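SusD homolog (Bacteroides thetaiotaomicron VPI-5482, PDB 3IV0) is a SusD-family outer-membrane protein, probably a lipoprotein, that probably binds glycans at the cell surface, although its own ligand is not established. Local coordinates at residues Phe33-Ala36 and Thr37-Arg41; Ala98-Asp101 and Ala102-Leu106; Ala221-Lys224 and Glu225-Arg229; Arg421-Gly425 and Glu426-Tyr430. One frame throughout, in Å; residues are numbered along the deposited sequence.

All four contacts are local and follow one another in series along the chain, so none nests in or crosses another. Interaction 1 (33-41) closes the C-terminal end of helix 19-39. Interaction 2 (98-106) lies within helix 93-108. These two touch, F33 N lying 4.3 Å from A98 CB, and both helices pack on helix 117-142. Interaction 3 (221-229) turns the chain from helix 202-219 into helix 224-238, about 32 Å from interaction 1 between centres and on the opposite side of the chain's centre. Interaction 4 (421-430) closes the turn between helices 408-422 and 429-436. It is buried, about 8 Å from the centre of the chain.

Interaction 1 of 4, residues Phe33-Ala36 and Thr37-Arg41; sequences FRNA and TMSQR
T37 meets F33 in two ways. Its OG1 donates to F33 O at 2.8 Å, and its CG2 sits over one face of the F33 ring, 4.0 Å from the centroid, in a CH-pi contact. With chi1 at 53°, OG1 lies between the backbone N and the carbonyl carbon, which turns it back to F33 O and leaves CG2 for the ring. A valine here would probably leave F33 O with the weak bond from T37 N as its main tie to this turn.

The backbone bonds mark the C-terminal end of helix 19-39, where the coil widens into a pi-type turn. R34 O accepts from M38 N at 2.9 Å and from S39 N at 3.0 Å, the two donors coming from opposite faces of its plane. N35 O accepts from Q40 N at 2.9 Å.

Among the side chains, the amides of N35 and Q40 stack with their planes 11° apart. S39 OG packs against R34 CG at 3.4 Å, while the R34 guanidinium reaches N31 and E276. A water donates to A36 O. In the R41 conformer given, one of two, that water also accepts from NH1, and NH2 forms a salt bridge with D93.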
loop_
_atom_site.group_PDB
_atom_site.type_symbol
_atom_site.label_atom_id
_atom_site.label_comp_id
_atom_site.label_asym_id
_atom_site.label_seq_id
_atom_site.Cartn_x
_atom_site.Cartn_y
_atom_site.Cartn_z
ATOM N N PHE A 33 -1.165 8.442 10.392
ATOM C CA PHE A 33 -0.879 7.671 9.184
ATOM C C PHE A 33 -2.146 7.576 8.343
ATOM O O PHE A 33 -2.086 7.706 7.117
ATOM C CB PHE A 33 -0.385 6.298 9.561
ATOM C CG PHE A 33 0.051 5.485 8.383
ATOM C CD1 PHE A 33 1.316 5.665 7.823
ATOM C CD2 PHE A 33 -0.785 4.573 7.814
ATOM C CE1 PHE A 33 1.720 4.900 6.729
ATOM C CE2 PHE A 33 -0.383 3.830 6.717
ATOM C CZ PHE A 33 0.865 4.012 6.186
ATOM N N ARG A 34 -3.292 7.361 8.961
ATOM C CA ARG A 34 -4.557 7.322 8.256
ATOM C C ARG A 34 -4.819 8.664 7.582
ATOM O O ARG A 34 -5.300 8.724 6.440
ATOM C CB ARG A 34 -5.678 6.979 9.213
ATOM C CG ARG A 34 -7.061 7.102 8.593
ATOM C CD ARG A 34 -8.104 6.498 9.469
ATOM N NE ARG A 34 -8.125 7.097 10.795
ATOM C CZ ARG A 34 -8.693 6.527 11.849
ATOM N NH1 ARG A 34 -9.288 5.359 11.755
ATOM N NH2 ARG A 34 -8.661 7.171 13.025
ATOM N N ASN A 35 -4.595 9.770 8.284
ATOM C CA ASN A 35 -4.775 11.084 7.677
ATOM C C ASN A 35 -3.896 11.294 6.460
ATOM O O ASN A 35 -4.362 11.875 5.465
ATOM C CB ASN A 35 -4.546 12.187 8.718
ATOM C CG ASN A 35 -5.714 12.353 9.656
ATOM O OD1 ASN A 35 -6.829 11.999 9.340
ATOM N ND2 ASN A 35 -5.428 12.924 10.833
ATOM N N ALA A 36 -2.639 10.858 6.551
ATOM C CA ALA A 36 -1.682 11.055 5.460
ATOM C C ALA A 36 -2.033 10.256 4.223
ATOM O O ALA A 36 -1.665 10.659 3.105
ATOM C CB ALA A 36 -0.319 10.655 5.925
ATOM N N THR A 37 -2.676 9.118 4.389
ATOM C CA THR A 37 -2.885 8.173 3.290
ATOM C C THR A 37 -4.276 8.175 2.696
ATOM O O THR A 37 -4.419 7.943 1.488
ATOM C CB THR A 37 -2.572 6.746 3.767
ATOM O OG1 THR A 37 -3.313 6.475 4.952
ATOM C CG2 THR A 37 -1.076 6.545 4.015
HETATM N N MSE A 38 -5.296 8.422 3.546
HETATM C CA MSE A 38 -6.727 8.223 3.244
HETATM C C MSE A 38 -7.675 9.335 3.631
HETATM O O MSE A 38 -8.692 9.492 2.957
HETATM C CB MSE A 38 -7.232 6.922 3.899
HETATM C CG MSE A 38 -6.501 5.622 3.508
HETATM SE SE MSE A 38 -6.634 5.158 1.628
HETATM C CE MSE A 38 -8.555 4.930 1.561
ATOM N N SER A 39 -7.456 9.967 4.778
ATOM C CA SER A 39 -8.498 10.799 5.363
ATOM C C SER A 39 -8.322 12.279 5.140
ATOM O O SER A 39 -9.327 12.987 5.136
ATOM C CB SER A 39 -8.701 10.454 6.841
ATOM O OG SER A 39 -9.238 9.157 6.984
ATOM N N GLN A 40 -7.093 12.749 4.972
ATOM C CA GLN A 40 -6.853 14.158 4.669
ATOM C C GLN A 40 -6.295 14.360 3.259
ATOM O O GLN A 40 -6.190 15.493 2.820
ATOM C CB GLN A 40 -5.925 14.792 5.723
ATOM C CG GLN A 40 -6.574 14.902 7.135
ATOM C CD GLN A 40 -5.674 15.515 8.266
ATOM O OE1 GLN A 40 -4.440 15.481 8.236
ATOM N NE2 GLN A 40 -6.332 16.044 9.300
ATOM N N ARG A 41 -5.815 13.267 2.641
ATOM C CA ARG A 41 -5.257 13.249 1.258
ATOM C C ARG A 41 -5.628 11.918 0.613
ATOM O O ARG A 41 -5.607 10.884 1.283
ATOM C CB ARG A 41 -3.722 13.303 1.244
ATOM C CG ARG A 41 -3.097 14.558 1.696
ATOM C CD ARG A 41 -2.888 14.575 3.217
ATOM N NE ARG A 41 -2.413 15.873 3.699
ATOM C CZ ARG A 41 -1.136 16.254 3.656
ATOM N NH1 ARG A 41 -0.217 15.434 3.170
ATOM N NH2 ARG A 41 -0.771 17.464 4.080
HETATM O O HOH W 1 0.049 12.680 2.832
#

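Interaction 2 of 4, residues Ala98-Asp101 and Ala102-Leu106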
loop_
_atom_site.group_PDB
_atom_site.type_symbol
_atom_site.label_atom_id
_atom_site.label_comp_id
_atom_site.label_asym_id
_atom_site.label_seq_id
_atom_site.Cartn_x
_atom_site.Cartn_y
_atom_site.Cartn_z
ATOM N N ALA A 98 3.290 11.526 12.302
ATOM C CA ALA A 98 3.346 10.158 12.763
ATOM C C ALA A 98 4.736 9.766 13.234
ATOM O O ALA A 98 4.906 9.167 14.296
ATOM C CB ALA A 98 2.835 9.194 11.652
ATOM N N ILE A 99 5.723 10.067 12.409
ATOM C CA ILE A 99 7.117 9.721 12.723
ATOM C C ILE A 99 7.579 10.389 14.013
ATOM O O ILE A 99 8.172 9.751 14.880
ATOM C CB ILE A 99 8.062 10.048 11.534
ATOM C CG1 ILE A 99 7.825 9.064 10.377
ATOM C CG2 ILE A 99 9.522 10.057 11.956
ATOM C CD1 ILE A 99 8.279 9.631 9.035
ATOM N N GLN A 100 7.304 11.678 14.140
ATOM C CA GLN A 100 7.742 12.405 15.326
ATOM C C GLN A 100 7.008 11.917 16.579
ATOM O O GLN A 100 7.610 11.841 17.652
ATOM C CB GLN A 100 7.575 13.919 15.138
ATOM C CG GLN A 100 7.695 14.747 16.424
ATOM C CD GLN A 100 9.099 14.761 17.034
ATOM O OE1 GLN A 100 9.439 13.943 17.904
ATOM N NE2 GLN A 100 9.910 15.718 16.601
ATOM N N ASP A 101 5.722 11.592 16.486
ATOM C CA ASP A 101 5.016 11.021 17.627
ATOM C C ASP A 101 5.540 9.641 17.991
ATOM O O ASP A 101 5.654 9.292 19.184
ATOM C CB ASP A 101 3.517 11.085 17.434
ATOM C CG ASP A 101 2.996 12.521 17.536
ATOM O OD1 ASP A 101 3.724 13.409 18.064
ATOM O OD2 ASP A 101 1.876 12.782 17.083
ATOM N N ALA A 102 5.898 8.820 17.001
ATOM C CA ALA A 102 6.555 7.553 17.299
ATOM C C ALA A 102 7.849 7.799 18.049
ATOM O O ALA A 102 8.148 7.103 19.010
ATOM C CB ALA A 102 6.820 6.721 16.000
ATOM N N ASN A 103 8.640 8.748 17.571
ATOM C CA ASN A 103 9.894 9.082 18.244
ATOM C C ASN A 103 9.651 9.483 19.695
ATOM O O ASN A 103 10.397 9.069 20.601
ATOM C CB ASN A 103 10.632 10.188 17.488
ATOM C CG ASN A 103 11.164 9.743 16.119
ATOM O OD1 ASN A 103 11.313 8.554 15.853
ATOM N ND2 ASN A 103 11.490 10.700 15.281
ATOM N N ILE A 104 8.621 10.291 19.925
ATOM C CA ILE A 104 8.261 10.706 21.272
ATOM C C ILE A 104 7.868 9.529 22.126
ATOM O O ILE A 104 8.361 9.368 23.238
ATOM C CB ILE A 104 7.167 11.777 21.256
ATOM C CG1 ILE A 104 7.718 13.091 20.697
ATOM C CG2 ILE A 104 6.560 11.963 22.676
ATOM C CD1 ILE A 104 6.701 14.077 20.260
ATOM N N LEU A 105 6.960 8.694 21.654
ATOM C CA LEU A 105 6.553 7.533 22.449
ATOM C C LEU A 105 7.772 6.696 22.815
ATOM O O LEU A 105 7.926 6.242 23.964
ATOM C CB LEU A 105 5.500 6.694 21.691
ATOM C CG LEU A 105 4.977 5.457 22.436
ATOM C CD1 LEU A 105 3.555 5.062 22.016
ATOM C CD2 LEU A 105 5.862 4.249 22.242
ATOM N N LEU A 106 8.654 6.456 21.864
ATOM C CA LEU A 106 9.791 5.587 22.137
ATOM C C LEU A 106 10.718 6.229 23.196
ATOM O O LEU A 106 11.312 5.516 24.013
ATOM C CB LEU A 106 10.544 5.242 20.844
ATOM C CG LEU A 106 9.735 4.338 19.912
ATOM C CD1 LEU A 106 10.341 4.376 18.504
ATOM C CD2 LEU A 106 9.681 2.918 20.480
#
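This is a regular stretch of alpha helix in helix 93-108, within the N-terminal part of the SusD fold, where the helix packs against helices 19-39 and 117-142. Four successive i to i+4 backbone bonds run from A102 N to A98 O, N103 N to I99 O, I104 N to Q100 O and L105 N to D101 O. Each is 2.9 Å long. The last is nearly straight at 173°.

I104 meets two side chains of the preceding turn. Its CG1 packs 3.3 Å from the backbone oxygen Q100 O. In one of the two conformers of Q100, CG1 also lies 3.4 Å from OE1. There Q100 CG starts anti to the backbone N (chi1 166°), then the chain bends at chi2 (68°), which brings the amide oxygen forward alongside I104 CG1. The two side chains cross at a slant. D101 instead runs alongside I104 and points the same way, with OD1 3.8 Å from CD1. I104 also touches F25 and W14.

I99 and N103 also lie side by side, with I99 CG2 3.9 Å from N103 ND2. The N103 amide has its strongest polar partner in R131, which donates to OD1.

No side-chain hydrogen bond links the two halves of this stretch. The backbone supplies its polar bonds, while the side chain of I104 meets those of Q100 and D101 by van der Waals packing and the N103 amide is used to tie the helix to R131.

Interaction 3 of 4, residues Ala221-Lys224 and Glu225-Arg229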
loop_
_atom_site.group_PDB
_atom_site.type_symbol
_atom_site.label_atom_id
_atom_site.label_comp_id
_atom_site.label_asym_id
_atom_site.label_seq_id
_atom_site.Cartn_x
_atom_site.Cartn_y
_atom_site.Cartn_z
ATOM N N ALA A 221 20.937 -2.385 -6.164
ATOM C CA ALA A 221 20.950 -3.638 -6.892
ATOM C C ALA A 221 22.215 -4.461 -6.724
ATOM O O ALA A 221 22.188 -5.674 -6.925
ATOM C CB ALA A 221 20.687 -3.388 -8.357
ATOM N N GLN A 222 23.321 -3.850 -6.363
ATOM C CA GLN A 222 24.531 -4.668 -6.203
ATOM C C GLN A 222 24.346 -5.712 -5.119
ATOM O O GLN A 222 25.027 -6.746 -5.128
ATOM C CB GLN A 222 25.746 -3.815 -5.865
ATOM C CG GLN A 222 25.705 -3.185 -4.523
ATOM N N ASN A 223 23.401 -5.501 -4.192
ATOM C CA ASN A 223 23.143 -6.393 -3.084
ATOM C C ASN A 223 21.800 -7.132 -3.249
ATOM O O ASN A 223 21.267 -7.669 -2.289
ATOM C CB ASN A 223 23.182 -5.625 -1.764
ATOM C CG ASN A 223 24.542 -5.035 -1.497
ATOM O OD1 ASN A 223 24.701 -3.813 -1.298
ATOM N ND2 ASN A 223 25.545 -5.894 -1.511
ATOM N N LYS A 224 21.290 -7.192 -4.463
ATOM C CA LYS A 224 19.977 -7.772 -4.659
ATOM C C LYS A 224 19.863 -9.246 -4.244
ATOM O O LYS A 224 18.826 -9.671 -3.761
ATOM C CB LYS A 224 19.507 -7.522 -6.068
ATOM C CG LYS A 224 20.223 -8.315 -7.170
ATOM C CD LYS A 224 19.692 -7.951 -8.546
ATOM C CE LYS A 224 20.174 -8.919 -9.599
ATOM N NZ LYS A 224 21.650 -8.848 -9.808
ATOM N N GLU A 225 20.912 -10.041 -4.409
ATOM C CA GLU A 225 20.818 -11.435 -3.984
ATOM C C GLU A 225 20.513 -11.547 -2.504
ATOM O O GLU A 225 19.649 -12.331 -2.119
ATOM C CB GLU A 225 22.112 -12.184 -4.353
ATOM C CG GLU A 225 22.302 -13.570 -3.701
ATOM C CD GLU A 225 23.608 -14.234 -4.174
ATOM O OE1 GLU A 225 23.575 -14.944 -5.197
ATOM O OE2 GLU A 225 24.662 -14.008 -3.539
ATOM N N GLN A 226 21.179 -10.775 -1.659
ATOM C CA GLN A 226 20.888 -10.777 -0.268
ATOM C C GLN A 226 19.466 -10.284 0.031
ATOM O O GLN A 226 18.811 -10.833 0.876
ATOM C CB GLN A 226 21.889 -9.941 0.541
ATOM C CG GLN A 226 21.715 -10.089 2.035
ATOM C CD GLN A 226 21.872 -11.536 2.510
ATOM O OE1 GLN A 226 22.929 -12.135 2.317
ATOM N NE2 GLN A 226 20.820 -12.110 3.107
ATOM N N TYR A 227 19.028 -9.221 -0.626
ATOM C CA TYR A 227 17.659 -8.755 -0.356
ATOM C C TYR A 227 16.627 -9.814 -0.725
ATOM O O TYR A 227 15.669 -10.042 0.021
ATOM C CB TYR A 227 17.399 -7.432 -1.087
ATOM C CG TYR A 227 18.350 -6.305 -0.663
ATOM C CD1 TYR A 227 18.562 -6.016 0.660
ATOM C CD2 TYR A 227 19.011 -5.518 -1.617
ATOM C CE1 TYR A 227 19.438 -4.988 1.047
ATOM C CE2 TYR A 227 19.886 -4.508 -1.215
ATOM C CZ TYR A 227 20.089 -4.273 0.100
ATOM O OH TYR A 227 20.941 -3.260 0.521
ATOM N N TYR A 228 16.784 -10.462 -1.866
ATOM C CA TYR A 228 15.882 -11.533 -2.237
ATOM C C TYR A 228 15.948 -12.683 -1.236
ATOM O O TYR A 228 14.924 -13.222 -0.844
ATOM C CB TYR A 228 16.183 -12.041 -3.655
ATOM C CG TYR A 228 15.654 -11.190 -4.794
ATOM C CD1 TYR A 228 14.325 -10.794 -4.864
ATOM C CD2 TYR A 228 16.471 -10.870 -5.875
ATOM C CE1 TYR A 228 13.843 -10.099 -5.956
ATOM C CE2 TYR A 228 15.993 -10.172 -6.954
ATOM C CZ TYR A 228 14.673 -9.790 -7.008
ATOM O OH TYR A 228 14.191 -9.104 -8.111
ATOM N N ARG A 229 17.136 -13.037 -0.770
ATOM C CA ARG A 229 17.245 -14.054 0.256
ATOM C C ARG A 229 16.520 -13.664 1.529
ATOM O O ARG A 229 15.936 -14.498 2.246
ATOM C CB ARG A 229 18.729 -14.388 0.528
ATOM C CG ARG A 229 19.369 -15.222 -0.541
ATOM C CD ARG A 229 20.828 -15.512 -0.177
ATOM N NE ARG A 229 21.436 -16.357 -1.191
ATOM C CZ ARG A 229 22.738 -16.589 -1.276
ATOM N NH1 ARG A 229 23.574 -16.049 -0.397
ATOM N NH2 ARG A 229 23.201 -17.366 -2.239
HETATM O O HOH W 2 23.641 -9.401 -5.407
#
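K224 O accepts from Y228 N at 2.9 Å, with an N-H...O angle of 174°. Y227 N reaches N223 O at 3.2 Å.

The same two carbonyls also meet the tyrosine rings. N223 O lies 3.2 Å from Y227 CD2, and K224 O lies 3.4 Å from Y228 CD2; both oxygens approach obliquely. N223 CB adds a contact 3.5 Å from Y227 CE2. Y227 CG is anti to its own carbonyl carbon (chi1 -60°), a setting that carries the ring back along the chain to N223.

These bonds form the first turn of helix 224-238, with N223 at the N-cap position. A water bridges E225 N and Q222 O, accepting from the first at 3.0 Å and donating to the second. Q222 belongs to the short 3-10 segment just before the helix.

Y227 is buried. It packs on N213 and L216 of helix 202-219, and its OH hydrogen-bonds D220 and Q167. Y228 lies against A377 and A380 of helix 367-381. Further along, R229 NH2 and E225 OE1 form a long salt bridge of 3.8 Å, with the oxygen well out of the guanidinium plane.

Interaction 4 of 4, residues Arg421-Gly425 and Glu426-Tyr430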
loop_
_atom_site.group_PDB
_atom_site.type_symbol
_atom_site.label_atom_id
_atom_site.label_comp_id
_atom_site.label_asym_id
_atom_site.label_seq_id
_atom_site.Cartn_x
_atom_site.Cartn_y
_atom_site.Cartn_z
ATOM N N ARG A 421 -3.362 -8.680 -11.282
ATOM C CA ARG A 421 -4.755 -9.145 -11.220
ATOM C C ARG A 421 -5.274 -9.147 -9.796
ATOM O O ARG A 421 -6.367 -8.636 -9.504
ATOM C CB ARG A 421 -4.871 -10.573 -11.736
ATOM C CG ARG A 421 -4.783 -10.734 -13.251
ATOM C CD ARG A 421 -4.936 -12.212 -13.637
ATOM N NE ARG A 421 -3.723 -12.985 -13.505
ATOM C CZ ARG A 421 -2.756 -13.025 -14.404
ATOM N NH1 ARG A 421 -2.874 -12.355 -15.535
ATOM N NH2 ARG A 421 -1.680 -13.745 -14.183
ATOM N N GLU A 422 -4.509 -9.745 -8.888
ATOM C CA GLU A 422 -4.971 -9.979 -7.533
ATOM C C GLU A 422 -5.148 -8.692 -6.733
ATOM O O GLU A 422 -6.104 -8.566 -5.964
ATOM C CB GLU A 422 -3.994 -10.895 -6.814
ATOM C CG GLU A 422 -4.382 -11.256 -5.412
ATOM C CD GLU A 422 -5.647 -12.060 -5.328
ATOM O OE1 GLU A 422 -6.042 -12.741 -6.315
ATOM O OE2 GLU A 422 -6.301 -12.065 -4.264
ATOM N N LEU A 423 -4.263 -7.716 -6.952
ATOM C CA LEU A 423 -4.208 -6.538 -6.099
ATOM C C LEU A 423 -4.737 -5.273 -6.710
ATOM O O LEU A 423 -4.619 -4.195 -6.127
ATOM C CB LEU A 423 -2.794 -6.321 -5.602
ATOM C CG LEU A 423 -2.158 -7.487 -4.852
ATOM C CD1 LEU A 423 -0.670 -7.226 -4.532
ATOM C CD2 LEU A 423 -2.895 -7.850 -3.542
ATOM N N ILE A 424 -5.439 -5.392 -7.826
ATOM C CA ILE A 424 -5.972 -4.215 -8.466
ATOM C C ILE A 424 -6.818 -3.410 -7.496
ATOM O O ILE A 424 -7.679 -3.938 -6.816
ATOM C CB ILE A 424 -6.767 -4.593 -9.767
ATOM C CG1 ILE A 424 -7.139 -3.293 -10.499
ATOM C CG2 ILE A 424 -7.994 -5.491 -9.479
ATOM C CD1 ILE A 424 -7.638 -3.534 -11.948
ATOM N N GLY A 425 -6.553 -2.111 -7.447
ATOM C CA GLY A 425 -7.306 -1.214 -6.577
ATOM C C GLY A 425 -6.818 -1.131 -5.142
ATOM O O GLY A 425 -7.432 -0.424 -4.354
ATOM N N GLU A 426 -5.718 -1.822 -4.797
ATOM C CA GLU A 426 -5.205 -1.845 -3.430
ATOM C C GLU A 426 -3.940 -1.001 -3.245
ATOM O O GLU A 426 -3.322 -1.058 -2.182
ATOM C CB GLU A 426 -4.979 -3.288 -2.958
ATOM C CG GLU A 426 -6.297 -4.086 -2.907
ATOM C CD GLU A 426 -6.093 -5.542 -2.631
ATOM O OE1 GLU A 426 -5.541 -5.895 -1.567
ATOM O OE2 GLU A 426 -6.496 -6.383 -3.459
ATOM N N GLY A 427 -3.533 -0.246 -4.240
ATOM C CA GLY A 427 -2.442 0.706 -4.080
ATOM C C GLY A 427 -1.058 0.161 -4.328
ATOM O O GLY A 427 -0.087 0.791 -3.891
ATOM N N HIS A 428 -0.949 -0.957 -5.025
ATOM C CA HIS A 428 0.316 -1.588 -5.333
ATOM C C HIS A 428 0.803 -1.397 -6.760
ATOM O O HIS A 428 1.981 -1.523 -6.992
ATOM C CB HIS A 428 0.260 -3.079 -5.020
ATOM C CG HIS A 428 0.146 -3.375 -3.568
ATOM N ND1 HIS A 428 1.236 -3.274 -2.726
ATOM C CD2 HIS A 428 -0.923 -3.683 -2.803
ATOM C CE1 HIS A 428 0.829 -3.556 -1.492
ATOM N NE2 HIS A 428 -0.462 -3.816 -1.513
ATOM N N TYR A 429 -0.083 -1.175 -7.713
ATOM C CA TYR A 429 0.252 -1.169 -9.117
ATOM C C TYR A 429 1.470 -0.336 -9.448
ATOM O O TYR A 429 2.467 -0.838 -9.993
ATOM C CB TYR A 429 -0.961 -0.688 -9.905
ATOM C CG TYR A 429 -0.656 -0.357 -11.348
ATOM C CD1 TYR A 429 -0.449 -1.363 -12.291
ATOM C CD2 TYR A 429 -0.620 0.963 -11.759
ATOM C CE1 TYR A 429 -0.164 -1.012 -13.644
ATOM C CE2 TYR A 429 -0.324 1.319 -13.076
ATOM C CZ TYR A 429 -0.147 0.338 -14.004
ATOM O OH TYR A 429 0.138 0.770 -15.309
ATOM N N TYR A 430 1.401 0.957 -9.138
ATOM C CA TYR A 430 2.467 1.834 -9.556
ATOM C C TYR A 430 3.771 1.488 -8.857
ATOM O O TYR A 430 4.843 1.509 -9.450
ATOM C CB TYR A 430 2.095 3.305 -9.326
ATOM C CG TYR A 430 3.227 4.219 -9.642
ATOM C CD1 TYR A 430 3.559 4.538 -10.947
ATOM C CD2 TYR A 430 3.997 4.739 -8.644
ATOM C CE1 TYR A 430 4.618 5.387 -11.221
ATOM C CE2 TYR A 430 5.038 5.572 -8.893
ATOM C CZ TYR A 430 5.368 5.899 -10.193
ATOM O OH TYR A 430 6.415 6.742 -10.494
HETATM O O HOH W 3 -2.706 -2.316 -6.983
#
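L423 and E426 cross at about a right angle, with CD2 of the leucine against the carboxylate. CD2 is 3.8 Å from E426 OE1 and 3.9 Å from OE2. The other branch of L423 turns to H428: CD1 lies 4.0 Å from H428 CD2. The leucine and the histidine cross obliquely, and the methyl meets the ring at a slant.

E426 CG is anti to the carbonyl carbon (chi1 -63°) and the chain continues extended at chi2. It runs back over L423 O and brings OE2 near E422 O. Those two oxygens are both acceptors and form no bond. OE2 has its charge partners in K343 and R366, and R366 also pairs with E422. The basic residues probably offset the like charges of E422 and E426, whose OE2 atoms are 5.7 Å apart. An alanine in place of E426 would probably leave K343 without its carboxylate mate and uncover L423 CD2.

The backbone here forms a type II beta turn from L423 to E426, in the link between helix 408-422 and helix 429-436. E426 N closes it on L423 O at 2.9 Å. G425 has a positive phi of 85°, where a CB would be jammed against the carbonyl oxygen of I424. G427 repeats this positive phi. A water extends the turn, donating to L423 O at 2.8 Å and accepting from H428 N. K343 also donates to I424 O, and G427 N donates to D49.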